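Local coordinates for putidaredoxin reductase (Pseudomonas putida, PDB 1Q1R), which uses its bound FAD to pass electrons to putidaredoxin, the redox partner of cytochrome P450cam, probably taking them from NADH, at residues Tyr293-Arg298 / Leu343-Asp348; Asp369-Val374 / Gln388-Arg393; Asp392-Glu397 / Ala414-Leu419. One frame throughout, in Å; residues are numbered along the deposited sequence.

Interaction 1. Residues Tyr293-Arg298 / Leu343-Asp348; sequences YDRWVR and LSEGYD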
loop_
_atom_site.group_PDB
_atom_site.type_symbol
_atom_site.label_atom_id
_atom_site.label_comp_id
_atom_site.label_asym_id
_atom_site.label_seq_id
_atom_site.Cartn_x
_atom_site.Cartn_y
_atom_site.Cartn_z
ATOM N N TYR A 293 -8.890 16.628 3.691
ATOM C CA TYR A 293 -9.318 16.258 5.036
ATOM C C TYR A 293 -8.687 17.148 6.102
ATOM O O TYR A 293 -8.882 16.936 7.300
ATOM C CB TYR A 293 -8.979 14.793 5.323
ATOM C CG TYR A 293 -9.700 13.829 4.415
ATOM C CD1 TYR A 293 -9.196 13.519 3.152
ATOM C CD2 TYR A 293 -10.919 13.270 4.796
ATOM C CE1 TYR A 293 -9.889 12.677 2.288
ATOM C CE2 TYR A 293 -11.620 12.430 3.942
ATOM C CZ TYR A 293 -11.102 12.137 2.690
ATOM O OH TYR A 293 -11.806 11.318 1.838
ATOM N N ASP A 294 -7.929 18.144 5.657
ATOM C CA ASP A 294 -7.268 19.077 6.562
ATOM C C ASP A 294 -6.536 18.365 7.701
ATOM O O ASP A 294 -6.822 18.602 8.876
ATOM C CB ASP A 294 -8.290 20.058 7.151
ATOM C CG ASP A 294 -7.637 21.173 7.955
ATOM O OD1 ASP A 294 -8.345 21.823 8.756
ATOM O OD2 ASP A 294 -6.418 21.406 7.779
ATOM N N ARG A 295 -5.610 17.477 7.348
ATOM C CA ARG A 295 -4.820 16.766 8.347
ATOM C C ARG A 295 -3.638 16.039 7.716
ATOM O O ARG A 295 -3.615 15.798 6.506
ATOM C CB ARG A 295 -5.682 15.779 9.144
ATOM C CG ARG A 295 -6.114 14.518 8.417
ATOM C CD ARG A 295 -6.583 13.485 9.440
ATOM N NE ARG A 295 -7.080 12.252 8.833
ATOM C CZ ARG A 295 -8.291 12.112 8.301
ATOM N NH1 ARG A 295 -9.144 13.130 8.301
ATOM N NH2 ARG A 295 -8.649 10.952 7.763
ATOM N N TRP A 296 -2.649 15.710 8.542
ATOM C CA TRP A 296 -1.454 15.023 8.072
ATOM C C TRP A 296 -1.674 13.527 8.015
ATOM O O TRP A 296 -2.109 12.914 8.991
ATOM C CB TRP A 296 -0.265 15.334 8.982
ATOM C CG TRP A 296 0.077 16.779 8.999
ATOM C CD1 TRP A 296 -0.537 17.758 9.727
ATOM C CD2 TRP A 296 1.068 17.431 8.202
ATOM N NE1 TRP A 296 0.010 18.982 9.429
ATOM C CE2 TRP A 296 0.998 18.812 8.494
ATOM C CE3 TRP A 296 2.011 16.984 7.265
ATOM C CZ2 TRP A 296 1.836 19.753 7.882
ATOM C CZ3 TRP A 296 2.845 17.921 6.655
ATOM C CH2 TRP A 296 2.750 19.290 6.969
ATOM N N VAL A 297 -1.371 12.940 6.863
ATOM C CA VAL A 297 -1.550 11.506 6.674
ATOM C C VAL A 297 -0.369 10.917 5.914
ATOM O O VAL A 297 0.422 11.647 5.324
ATOM C CB VAL A 297 -2.822 11.214 5.849
ATOM C CG1 VAL A 297 -4.034 11.866 6.497
ATOM C CG2 VAL A 297 -2.644 11.732 4.426
ATOM N N ARG A 298 -0.250 9.592 5.956
ATOM C CA ARG A 298 0.787 8.873 5.220
ATOM C C ARG A 298 0.024 7.732 4.551
ATOM O O ARG A 298 -0.587 6.904 5.225
ATOM C CB ARG A 298 1.879 8.311 6.144
ATOM C CG ARG A 298 3.004 7.598 5.356
ATOM C CD ARG A 298 4.209 7.254 6.223
ATOM N NE ARG A 298 3.857 6.322 7.287
ATOM C CZ ARG A 298 3.573 5.040 7.091
ATOM N NH1 ARG A 298 3.606 4.531 5.866
ATOM N NH2 ARG A 298 3.241 4.275 8.118
ATOM N N LEU A 343 -10.908 8.577 2.960
ATOM C CA LEU A 343 -10.449 8.101 4.258
ATOM C C LEU A 343 -11.642 8.104 5.206
ATOM O O LEU A 343 -12.262 9.141 5.431
ATOM C CB LEU A 343 -9.342 9.018 4.788
ATOM C CG LEU A 343 -8.168 9.187 3.815
ATOM C CD1 LEU A 343 -7.153 10.168 4.380
ATOM C CD2 LEU A 343 -7.524 7.827 3.555
ATOM N N SER A 344 -11.953 6.936 5.756
ATOM C CA SER A 344 -13.092 6.760 6.657
ATOM C C SER A 344 -12.924 7.295 8.078
ATOM O O SER A 344 -13.906 7.450 8.811
ATOM C CB SER A 344 -13.447 5.277 6.730
ATOM O OG SER A 344 -12.335 4.515 7.171
ATOM N N GLU A 345 -11.686 7.576 8.465
ATOM C CA GLU A 345 -11.388 8.068 9.806
ATOM C C GLU A 345 -12.291 9.222 10.255
ATOM O O GLU A 345 -12.349 10.267 9.610
ATOM C CB GLU A 345 -9.915 8.487 9.868
ATOM C CG GLU A 345 -9.350 8.667 11.266
ATOM C CD GLU A 345 -9.513 10.078 11.787
ATOM O OE1 GLU A 345 -10.668 10.526 11.950
ATOM O OE2 GLU A 345 -8.481 10.742 12.034
ATOM N N GLY A 346 -13.002 9.017 11.361
ATOM C CA GLY A 346 -13.872 10.054 11.893
ATOM C C GLY A 346 -15.341 9.984 11.513
ATOM O O GLY A 346 -16.099 10.913 11.798
ATOM N N TYR A 347 -15.754 8.893 10.877
ATOM C CA TYR A 347 -17.147 8.745 10.467
ATOM C C TYR A 347 -18.021 8.455 11.681
ATOM O O TYR A 347 -17.583 7.793 12.626
ATOM C CB TYR A 347 -17.283 7.608 9.443
ATOM C CG TYR A 347 -17.224 6.220 10.040
ATOM C CD1 TYR A 347 -18.374 5.598 10.521
ATOM C CD2 TYR A 347 -16.013 5.539 10.148
ATOM C CE1 TYR A 347 -18.320 4.332 11.097
ATOM C CE2 TYR A 347 -15.948 4.273 10.723
ATOM C CZ TYR A 347 -17.104 3.678 11.196
ATOM O OH TYR A 347 -17.041 2.435 11.781
ATOM N N ASP A 348 -19.254 8.953 11.655
ATOM C CA ASP A 348 -20.180 8.726 12.756
ATOM C C ASP A 348 -21.355 7.867 12.311
ATOM O O ASP A 348 -22.293 7.643 13.073
ATOM C CB ASP A 348 -20.683 10.051 13.330
ATOM C CG ASP A 348 -21.211 10.980 12.271
ATOM O OD1 ASP A 348 -22.082 10.554 11.486
ATOM O OD2 ASP A 348 -20.758 12.142 12.230
HETATM O O HOH W 1 -11.273 10.955 7.144
#

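Interaction 2. Residues Asp369-Val374 / Gln388-Arg393; sequences DRVLAV and QIITDR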
loop_
_atom_site.group_PDB
_atom_site.type_symbol
_atom_site.label_atom_id
_atom_site.label_comp_id
_atom_site.label_asym_id
_atom_site.label_seq_id
_atom_site.Cartn_x
_atom_site.Cartn_y
_atom_site.Cartn_z
ATOM N N ASP A 369 -23.315 15.009 7.476
ATOM C CA ASP A 369 -23.898 14.848 6.149
ATOM C C ASP A 369 -22.800 14.824 5.093
ATOM O O ASP A 369 -23.072 14.678 3.902
ATOM C CB ASP A 369 -24.874 15.985 5.840
ATOM C CG ASP A 369 -26.094 15.968 6.740
ATOM O OD1 ASP A 369 -26.665 14.879 6.967
ATOM O OD2 ASP A 369 -26.489 17.051 7.212
ATOM N N ARG A 370 -21.557 14.977 5.539
ATOM C CA ARG A 370 -20.419 14.970 4.632
ATOM C C ARG A 370 -19.928 13.546 4.387
ATOM O O ARG A 370 -19.716 12.781 5.332
ATOM C CB ARG A 370 -19.273 15.802 5.207
ATOM C CG ARG A 370 -18.019 15.757 4.350
ATOM C CD ARG A 370 -16.816 16.346 5.061
ATOM N NE ARG A 370 -15.593 16.112 4.298
ATOM C CZ ARG A 370 -14.368 16.384 4.741
ATOM N NH1 ARG A 370 -14.199 16.903 5.951
ATOM N NH2 ARG A 370 -13.314 16.136 3.973
ATOM N N VAL A 371 -19.753 13.195 3.117
ATOM C CA VAL A 371 -19.270 11.868 2.758
ATOM C C VAL A 371 -17.745 11.869 2.850
ATOM O O VAL A 371 -17.078 12.635 2.160
ATOM C CB VAL A 371 -19.697 11.478 1.321
ATOM C CG1 VAL A 371 -19.145 10.103 0.965
ATOM C CG2 VAL A 371 -21.222 11.468 1.216
ATOM N N LEU A 372 -17.205 11.014 3.714
ATOM C CA LEU A 372 -15.758 10.918 3.911
ATOM C C LEU A 372 -15.106 9.905 2.981
ATOM O O LEU A 372 -14.039 10.158 2.425
ATOM C CB LEU A 372 -15.448 10.526 5.358
ATOM C CG LEU A 372 -15.818 11.522 6.461
ATOM C CD1 LEU A 372 -15.613 10.868 7.822
ATOM C CD2 LEU A 372 -14.966 12.778 6.333
ATOM N N ALA A 373 -15.747 8.754 2.819
ATOM C CA ALA A 373 -15.206 7.708 1.964
ATOM C C ALA A 373 -16.294 6.750 1.518
ATOM O O ALA A 373 -17.397 6.746 2.060
ATOM C CB ALA A 373 -14.120 6.936 2.714
ATOM N N VAL A 374 -15.975 5.941 0.516
ATOM C CA VAL A 374 -16.915 4.956 0.014
ATOM C C VAL A 374 -16.163 3.692 -0.355
ATOM O O VAL A 374 -15.161 3.740 -1.071
ATOM C CB VAL A 374 -17.663 5.450 -1.242
ATOM C CG1 VAL A 374 -18.701 4.412 -1.663
ATOM C CG2 VAL A 374 -18.334 6.792 -0.965
ATOM N N GLN A 388 -15.807 11.612 -7.414
ATOM C CA GLN A 388 -16.266 12.963 -7.696
ATOM C C GLN A 388 -16.915 13.588 -6.459
ATOM O O GLN A 388 -16.669 14.750 -6.137
ATOM C CB GLN A 388 -17.260 12.920 -8.860
ATOM C CG GLN A 388 -17.776 14.269 -9.315
ATOM C CD GLN A 388 -18.789 14.150 -10.444
ATOM O OE1 GLN A 388 -19.252 15.156 -10.988
ATOM N NE2 GLN A 388 -19.140 12.914 -10.800
ATOM N N ILE A 389 -17.745 12.812 -5.769
ATOM C CA ILE A 389 -18.426 13.292 -4.567
ATOM C C ILE A 389 -17.428 13.719 -3.487
ATOM O O ILE A 389 -17.601 14.759 -2.845
ATOM C CB ILE A 389 -19.366 12.195 -3.990
ATOM C CG1 ILE A 389 -20.525 11.947 -4.955
ATOM C CG2 ILE A 389 -19.898 12.613 -2.621
ATOM C CD1 ILE A 389 -21.329 10.693 -4.655
ATOM N N ILE A 390 -16.383 12.918 -3.297
ATOM C CA ILE A 390 -15.365 13.206 -2.289
ATOM C C ILE A 390 -14.446 14.346 -2.710
ATOM O O ILE A 390 -14.256 15.309 -1.967
ATOM C CB ILE A 390 -14.480 11.962 -2.005
ATOM C CG1 ILE A 390 -15.351 10.773 -1.603
ATOM C CG2 ILE A 390 -13.469 12.275 -0.908
ATOM C CD1 ILE A 390 -16.205 11.025 -0.389
ATOM N N THR A 391 -13.873 14.228 -3.902
ATOM C CA THR A 391 -12.951 15.236 -4.411
ATOM C C THR A 391 -13.569 16.625 -4.512
ATOM O O THR A 391 -12.929 17.618 -4.167
ATOM C CB THR A 391 -12.402 14.845 -5.798
ATOM O OG1 THR A 391 -11.758 13.567 -5.719
ATOM C CG2 THR A 391 -11.397 15.887 -6.286
ATOM N N ASP A 392 -14.812 16.700 -4.979
ATOM C CA ASP A 392 -15.474 17.992 -5.122
ATOM C C ASP A 392 -16.362 18.393 -3.949
ATOM O O ASP A 392 -17.055 19.411 -4.012
ATOM C CB ASP A 392 -16.288 18.026 -6.415
ATOM C CG ASP A 392 -15.422 17.866 -7.640
ATOM O OD1 ASP A 392 -14.363 18.524 -7.698
ATOM O OD2 ASP A 392 -15.793 17.090 -8.545
ATOM N N ARG A 393 -16.343 17.606 -2.878
ATOM C CA ARG A 393 -17.154 17.923 -1.708
ATOM C C ARG A 393 -18.611 18.185 -2.089
ATOM O O ARG A 393 -19.206 19.166 -1.647
ATOM C CB ARG A 393 -16.587 19.160 -1.011
ATOM C CG ARG A 393 -15.719 18.871 0.195
ATOM C CD ARG A 393 -16.552 18.298 1.333
ATOM N NE ARG A 393 -15.841 18.347 2.607
ATOM C CZ ARG A 393 -15.430 19.471 3.187
ATOM N NH1 ARG A 393 -15.661 20.643 2.606
ATOM N NH2 ARG A 393 -14.789 19.426 4.347
HETATM O O HOH W 2 -17.682 14.661 0.347
#

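Interaction 3. Residues Asp392-Glu397 / Ala414-Leu419; sequences DRLPVE and AAKAEL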
loop_
_atom_site.group_PDB
_atom_site.type_symbol
_atom_site.label_atom_id
_atom_site.label_comp_id
_atom_site.label_asym_id
_atom_site.label_seq_id
_atom_site.Cartn_x
_atom_site.Cartn_y
_atom_site.Cartn_z
ATOM N N ASP A 392 -14.812 16.700 -4.979
ATOM C CA ASP A 392 -15.474 17.992 -5.122
ATOM C C ASP A 392 -16.362 18.393 -3.949
ATOM O O ASP A 392 -17.055 19.411 -4.012
ATOM C CB ASP A 392 -16.288 18.026 -6.415
ATOM C CG ASP A 392 -15.422 17.866 -7.640
ATOM O OD1 ASP A 392 -14.363 18.524 -7.698
ATOM O OD2 ASP A 392 -15.793 17.090 -8.545
ATOM N N ARG A 393 -16.343 17.606 -2.878
ATOM C CA ARG A 393 -17.154 17.923 -1.708
ATOM C C ARG A 393 -18.611 18.185 -2.089
ATOM O O ARG A 393 -19.206 19.166 -1.647
ATOM C CB ARG A 393 -16.587 19.160 -1.011
ATOM C CG ARG A 393 -15.719 18.871 0.195
ATOM C CD ARG A 393 -16.552 18.298 1.333
ATOM N NE ARG A 393 -15.841 18.347 2.607
ATOM C CZ ARG A 393 -15.430 19.471 3.187
ATOM N NH1 ARG A 393 -15.661 20.643 2.606
ATOM N NH2 ARG A 393 -14.789 19.426 4.347
ATOM N N LEU A 394 -19.184 17.312 -2.910
ATOM C CA LEU A 394 -20.566 17.485 -3.337
ATOM C C LEU A 394 -21.567 17.208 -2.219
ATOM O O LEU A 394 -21.485 16.188 -1.533
ATOM C CB LEU A 394 -20.873 16.582 -4.531
ATOM C CG LEU A 394 -20.066 16.814 -5.809
ATOM C CD1 LEU A 394 -20.607 15.924 -6.908
ATOM C CD2 LEU A 394 -20.151 18.271 -6.223
ATOM N N PRO A 395 -22.534 18.120 -2.029
ATOM C CA PRO A 395 -23.570 17.998 -0.997
ATOM C C PRO A 395 -24.669 16.990 -1.336
ATOM O O PRO A 395 -25.853 17.338 -1.381
ATOM C CB PRO A 395 -24.106 19.421 -0.893
ATOM C CG PRO A 395 -24.019 19.898 -2.307
ATOM C CD PRO A 395 -22.652 19.405 -2.742
ATOM N N VAL A 396 -24.285 15.741 -1.575
ATOM C CA VAL A 396 -25.262 14.711 -1.902
ATOM C C VAL A 396 -26.200 14.456 -0.722
ATOM O O VAL A 396 -25.772 14.473 0.433
ATOM C CB VAL A 396 -24.579 13.384 -2.276
ATOM C CG1 VAL A 396 -23.824 13.540 -3.583
ATOM C CG2 VAL A 396 -23.639 12.947 -1.157
ATOM N N GLU A 397 -27.473 14.216 -1.020
ATOM C CA GLU A 397 -28.472 13.956 0.011
ATOM C C GLU A 397 -28.254 12.605 0.684
ATOM O O GLU A 397 -28.450 11.559 0.072
ATOM C CB GLU A 397 -29.880 13.993 -0.589
ATOM C CG GLU A 397 -30.976 13.627 0.408
ATOM C CD GLU A 397 -30.898 14.459 1.679
ATOM O OE1 GLU A 397 -30.924 15.705 1.574
ATOM O OE2 GLU A 397 -30.808 13.870 2.778
ATOM N N ALA A 414 -28.260 16.600 -8.644
ATOM C CA ALA A 414 -29.010 17.465 -7.746
ATOM C C ALA A 414 -28.080 18.274 -6.842
ATOM O O ALA A 414 -28.285 19.471 -6.645
ATOM C CB ALA A 414 -29.968 16.633 -6.906
ATOM N N ALA A 415 -27.065 17.615 -6.291
ATOM C CA ALA A 415 -26.111 18.282 -5.409
ATOM C C ALA A 415 -25.395 19.415 -6.142
ATOM O O ALA A 415 -25.229 20.509 -5.606
ATOM C CB ALA A 415 -25.096 17.273 -4.877
ATOM N N LYS A 416 -24.978 19.152 -7.374
ATOM C CA LYS A 416 -24.287 20.155 -8.175
ATOM C C LYS A 416 -25.218 21.315 -8.536
ATOM O O LYS A 416 -24.813 22.476 -8.501
ATOM C CB LYS A 416 -23.729 19.502 -9.445
ATOM C CG LYS A 416 -22.690 18.428 -9.148
ATOM C CD LYS A 416 -22.461 17.483 -10.320
ATOM C CE LYS A 416 -21.784 18.168 -11.492
ATOM N NZ LYS A 416 -21.442 17.179 -12.563
ATOM N N ALA A 417 -26.467 20.995 -8.863
ATOM C CA ALA A 417 -27.455 22.005 -9.237
ATOM C C ALA A 417 -27.791 22.928 -8.073
ATOM O O ALA A 417 -28.139 24.098 -8.269
ATOM C CB ALA A 417 -28.723 21.331 -9.739
ATOM N N GLU A 418 -27.691 22.392 -6.864
ATOM C CA GLU A 418 -27.990 23.154 -5.663
ATOM C C GLU A 418 -26.954 24.251 -5.439
ATOM O O GLU A 418 -27.287 25.352 -4.994
ATOM C CB GLU A 418 -28.024 22.217 -4.461
ATOM C CG GLU A 418 -28.565 22.847 -3.203
ATOM C CD GLU A 418 -28.761 21.828 -2.103
ATOM O OE1 GLU A 418 -27.750 21.284 -1.610
ATOM O OE2 GLU A 418 -29.928 21.564 -1.745
ATOM N N LEU A 419 -25.701 23.939 -5.753
ATOM C CA LEU A 419 -24.603 24.887 -5.599
ATOM C C LEU A 419 -24.749 26.056 -6.574
ATOM O O LEU A 419 -24.514 27.212 -6.221
ATOM C CB LEU A 419 -23.264 24.186 -5.862
ATOM C CG LEU A 419 -22.924 22.917 -5.073
ATOM C CD1 LEU A 419 -21.642 22.308 -5.619
ATOM C CD2 LEU A 419 -22.773 23.246 -3.596
#

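Interaction 1. Residues Tyr293-Arg298 / Leu343-Asp348
Tyr293 and Leu343 share the direct hydrogen bond of this contact. Leu343 N donates to Tyr293 OH at 3.1 Å, with an N-H...O angle of 155°. The same hydroxyl also bonds to Leu372 O on strand 370-377. It therefore ties two backbone groups together.

A water forms the second polar bridge. It accepts from Arg295 NH2 at 2.7 Å, in the plane of the guanidinium. It donates to Leu343 O at 2.7 Å and to Glu345 O at 2.8 Å. Two carbonyls and one arginine nitrogen thus fix its place.

The segments come from different parts of the flavoprotein fold. Residues 293-298 hold a G1 beta bulge, in which Asp294 and Arg295 both face Ser290, and continue as strand 295-298. Residues 343-348 follow strand 336-342 of the C-terminal sheet, and Ser344 to Tyr347 make a type II beta turn. The contact joins the pyridine nucleotide-disulphide oxidoreductase part to the C-terminal part, at the surface.

The charged pair is loose. Glu345 OE2 lies over one face of the Arg295 guanidinium, 3.8 Å from Arg295 NE. The two planes are only 21° apart, so the groups stack and no N-H points at the oxygen. The Glu345 chain bends at chi2 (-90°), which folds the carboxylate back over the arginine.

Apolar contact is centred on Leu343. Its CB makes a CH-pi contact with the Tyr293 ring, 4.3 Å from the centroid. Leu343 CD1 meets Val297 CG1 tip to tip at 4.1 Å. A leucine in place of Tyr293 would probably leave Leu343 N and Leu372 O without their shared hydroxyl and take the flat ring face from beneath Leu343.

Interaction 2. Residues Asp369-Val374 / Gln388-Arg393
Val371 and Ile390 meet at about a right angle, and their apolar contact is tight. Ile390 CD1 lies 3.4 Å from Val371 CG1, inside the usual van der Waals spacing. The same methyl also sits 3.1 Å from Val371 O. With CG1 beside its own backbone N (chi1 -55°) and a further bend at chi2 (-58°), Ile390 carries CD1 in against the strand. Ile389 adds a looser touch, with CG2 at 4.1 Å from Val371 CB. Val371 also packs on Val396 and Leu401, so its side chain is enclosed.

The polar link is a water. It donates to Val371 O at 2.8 Å and to Ile389 O at 3.2 Å, and so bridges two carbonyls, both acceptors, that could not bond each other directly.

This is a helix laid against an antiparallel sheet in the C-terminal domain. Strand 370-377 carries a classic beta bulge, in which Leu372 and Ala373 both face Tyr365. Helix 380-391 ends in a Schellman motif with Arg393, at positive phi, as its C-prime residue. Leu394 N returns to Ile389 O and Arg393 N to Ile390 O.

Two arginines crowd the outer edge. Arg393 NH2 lies over the centre of one face of the Arg370 guanidinium, and the planes are 86° apart. Leu372 CD2 covers the opposite face. The Arg370 NE to Arg393 NE distance of 2.8 Å is too short for two donors, so the exact placing is doubtful. Arg370 NH2 has a weak hydrogen bond to Leu292 O.

Interaction 3. Residues Asp392-Glu397 / Ala414-Leu419
Ala415 O receives two weak backbone bonds within helix 408-421, from Glu418 N at 3.3 Å and from Leu419 N at 3.5 Å. Across the contact, Pro395 CG packs against this oxygen at 3.6 Å. The ring thus lies against the helix backbone.

Ala415 is the centre of the contact. Its CB points into the 392-397 segment and meets Pro395 CG at 3.8 Å. It also touches the Pro395 carbonyl group, Val396 CG1 and Leu394 CB. The methyl is small, so the loop backbone comes close to the helix.

Pro395 is the middle residue of an inverse gamma turn, closed by a weak bond from Val396 N to Leu394 O. The turn puts the ring toward the helix. Its CG also meets the Leu419 CD2 methyl at 3.8 Å.

Leu394 lies across the stem of Lys416. Both its methyls rest against Lys416 CG, CD2 at 3.9 Å and CD1 at 4.0 Å. CG beside the backbone N (chi1 -62°) carries the methyls to the Lys416 stem, which they meet at an oblique angle. The amine of Lys416 goes further and makes a weak hydrogen bond to Gln388 OE1 on helix 380-391.

The loop links helix 380-391 to helix 398-401. Glu397 is the N-cap of the latter, with OE2 bonded to Asn399 N. Val396 also packs on Ile411 and Ile389, between two helices.

The grip of loop on helix is therefore apolar: a proline ring, aliphatic branches and one methyl hold by fit, while the charged ends of Lys416 and Glu397 take their bonds elsewhere.

Interactions 2 and 3 belong to the C-terminal domain and share Asp392 and Arg393. Interaction 1 instead joins that domain to the oxidoreductase part, and the Leu343 side chain is about 12 Å from the bound FAD. Interaction 2 is the buried one, interaction 3 is partly buried, and interaction 1 is at the surface. The chemistry follows. Interaction 1 has a direct hydrogen bond, a bridging water and a loose ion pair. Interaction 2 is mainly aliphatic, with a bridging water and arginines at its margin. Interaction 3 is almost wholly apolar. Tyr293 links interactions 1 and 2: its hydroxyl bonds to Leu372 O and packs on Ile390. Interactions 2 and 3 meet at the Schellman end of helix 380-391 and where Val371 touches Val396.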